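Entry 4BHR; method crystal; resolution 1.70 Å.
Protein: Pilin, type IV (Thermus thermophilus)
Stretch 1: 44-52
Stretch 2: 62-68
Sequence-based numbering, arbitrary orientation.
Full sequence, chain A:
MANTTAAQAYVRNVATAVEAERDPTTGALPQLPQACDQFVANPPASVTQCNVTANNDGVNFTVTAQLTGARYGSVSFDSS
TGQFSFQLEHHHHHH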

# COMPACT_ATOMS: atom_id res chain seq x y z
N PRO A 44 4.48 -12.02 -0.87
CA PRO A 44 4.13 -13.45 -0.90
C PRO A 44 3.82 -13.93 -2.31
O PRO A 44 3.52 -13.15 -3.21
CB PRO A 44 2.91 -13.54 0.02
CG PRO A 44 2.33 -12.16 0.03
CD PRO A 44 3.43 -11.19 -0.24
N ALA A 45 3.87 -15.25 -2.50
CA ALA A 45 3.65 -15.85 -3.80
C ALA A 45 2.26 -15.54 -4.41
O ALA A 45 2.10 -15.51 -5.63
CB ALA A 45 3.89 -17.35 -3.71
N SER A 46 1.28 -15.30 -3.54
CA SER A 46 -0.08 -14.95 -3.95
C SER A 46 -0.18 -13.55 -4.56
O SER A 46 -1.16 -13.23 -5.24
CB SER A 46 -0.99 -15.01 -2.75
OG SER A 46 -0.42 -14.20 -1.73
N VAL A 47 0.81 -12.71 -4.29
CA VAL A 47 0.80 -11.35 -4.85
C VAL A 47 1.50 -11.33 -6.19
O VAL A 47 2.67 -11.70 -6.29
CB VAL A 47 1.43 -10.34 -3.88
CG1 VAL A 47 1.34 -8.93 -4.50
CG2 VAL A 47 0.69 -10.39 -2.56
N THR A 48 0.78 -10.89 -7.21
CA THR A 48 1.24 -10.81 -8.58
C THR A 48 1.98 -9.51 -8.85
O THR A 48 3.02 -9.49 -9.52
CB THR A 48 0.02 -10.78 -9.50
OG1 THR A 48 -0.77 -11.94 -9.26
CG2 THR A 48 0.43 -10.70 -10.98
N GLN A 49 1.40 -8.41 -8.39
CA GLN A 49 1.87 -7.05 -8.68
C GLN A 49 1.32 -6.25 -7.52
O GLN A 49 0.28 -6.58 -6.99
CB GLN A 49 1.24 -6.54 -9.98
N CYS A 50 2.04 -5.23 -7.07
CA CYS A 50 1.57 -4.47 -5.90
C CYS A 50 2.11 -3.07 -6.06
O CYS A 50 3.30 -2.90 -6.35
CB CYS A 50 2.10 -5.08 -4.59
SG CYS A 50 1.53 -4.28 -3.08
N ASN A 51 1.24 -2.08 -5.89
CA ASN A 51 1.72 -0.72 -5.99
C ASN A 51 1.14 0.18 -4.94
O ASN A 51 0.15 -0.14 -4.33
CB ASN A 51 1.43 -0.24 -7.43
CG ASN A 51 -0.07 -0.28 -7.78
OD1 ASN A 51 -0.85 0.49 -7.26
ND2 ASN A 51 -0.47 -1.23 -8.65
N VAL A 52 1.79 1.33 -4.69
CA VAL A 52 1.29 2.33 -3.77
C VAL A 52 1.09 3.61 -4.58
O VAL A 52 2.02 4.06 -5.28
CB VAL A 52 2.35 2.66 -2.69
CG1 VAL A 52 1.74 3.65 -1.67
CG2 VAL A 52 2.77 1.40 -1.94
N THR A 62 -2.98 4.80 -1.18
CA THR A 62 -3.66 3.49 -1.35
C THR A 62 -2.62 2.46 -1.78
O THR A 62 -1.84 2.68 -2.71
CB THR A 62 -4.78 3.55 -2.41
OG1 THR A 62 -5.78 4.51 -2.01
CG2 THR A 62 -5.50 2.16 -2.57
N VAL A 63 -2.64 1.30 -1.11
CA VAL A 63 -1.77 0.19 -1.47
C VAL A 63 -2.64 -0.85 -2.12
O VAL A 63 -3.68 -1.23 -1.54
CB VAL A 63 -1.14 -0.44 -0.18
CG1 VAL A 63 -0.16 -1.55 -0.58
CG2 VAL A 63 -0.43 0.62 0.62
N THR A 64 -2.24 -1.30 -3.31
CA THR A 64 -3.06 -2.28 -4.03
C THR A 64 -2.25 -3.47 -4.51
O THR A 64 -1.24 -3.31 -5.16
CB THR A 64 -3.71 -1.63 -5.26
OG1 THR A 64 -4.49 -0.50 -4.84
CG2 THR A 64 -4.64 -2.69 -5.93
N ALA A 65 -2.74 -4.68 -4.21
CA ALA A 65 -2.07 -5.90 -4.65
C ALA A 65 -3.01 -6.73 -5.52
O ALA A 65 -4.16 -6.94 -5.18
CB ALA A 65 -1.55 -6.74 -3.49
N GLN A 66 -2.50 -7.12 -6.66
CA GLN A 66 -3.25 -7.98 -7.53
C GLN A 66 -2.85 -9.40 -7.16
O GLN A 66 -1.67 -9.67 -6.97
CB GLN A 66 -2.92 -7.62 -8.97
CG GLN A 66 -3.88 -8.22 -9.95
CD GLN A 66 -3.44 -7.96 -11.38
OE1 GLN A 66 -2.76 -6.97 -11.66
NE2 GLN A 66 -3.79 -8.86 -12.28
N LEU A 67 -3.83 -10.29 -6.98
CA LEU A 67 -3.56 -11.66 -6.60
C LEU A 67 -3.62 -12.64 -7.80
O LEU A 67 -4.44 -12.48 -8.67
CB LEU A 67 -4.62 -12.08 -5.60
CG LEU A 67 -4.36 -11.74 -4.12
CD1 LEU A 67 -3.29 -10.70 -3.89
CD2 LEU A 67 -5.64 -11.33 -3.42
N THR A 68 -2.66 -13.56 -7.84
CA THR A 68 -2.69 -14.83 -8.61
C THR A 68 -1.39 -15.51 -8.27
O THR A 68 -1.16 -15.84 -7.10
CB THR A 68 -2.69 -14.75 -10.15
OG1 THR A 68 -1.95 -15.89 -10.65
CG2 THR A 68 -2.01 -13.48 -10.64
O HOH W 1 -2.59 1.60 -5.52

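A pair of antiparallel strands is held together by its backbone, while its side chains decide what each face of the sheet becomes; these two stretches of a type IV pilin from Thermus thermophilus illustrate the principle. The strand axes approach to 4.7 Å and run at 170°. At the hydrogen-bonded pair N51–T64, the amide N of N51 donates to O of T64 (2.9 Å) and N of T64 donates to O of N51 (2.8 Å). Farther along, N of Q66 donates to O of Q49 (2.9 Å), but the return bond to O of Q66 comes from N of T48 (2.7 Å). This is the mark of a beta bulge: the register slips by one residue between V47 and Q49, and T48 is accommodated without losing the ladder. Beyond it, N of T68 reaches O of S46 at 3.0 Å. Between these bonds the narrow pairs bring CA hydrogens against carbonyls, as where CA of C50 lies 3.1 Å from O of T64.

Side chains alternate between the faces. C50, V52, V63 and A65 share one face, on which V52, V63 and A65 are buried. Both valines adopt the t rotamer, with chi1 near 180°, a common choice for valine in strands, and CG2 of V52 meets CG2 of V63 at 4.2 Å. C50 is also t (−177°); its SG lies 4.0 Å from CB of A65 and 4.1 Å from CG1 of V63, while it is covalently bonded elsewhere in the structure. The small methyl of A65 also receives CG1 of V47 at 3.8 Å, so that V47, although its CA-to-CB bond points away from the partner stretch, still joins the apolar contacts. Its other methyl, CG2, lies 4.2 Å from CD1 of L67, whose side-chain end comes nearer although its own CA-to-CB bond is directed away overall.

The face bearing Q49, N51, T64 and Q66 is more polar and less enclosed. N51 takes chi1 p (59°), and its side-chain end comes nearer the neighbouring strand, with OD1 4.1 Å from CB of T64. T64 is m (−57°). Water 1 links these conformations: it donates to OD1 of N51 at 2.7 Å and lies 2.9 Å from OG1 of T64 in a hydrogen bond of undecided direction. Q66 instead extends through two t torsions, suiting a long polar chain at an exposed position; Q49 is modelled only to CB. Together the stretches bury 602 Å², summed over both sides.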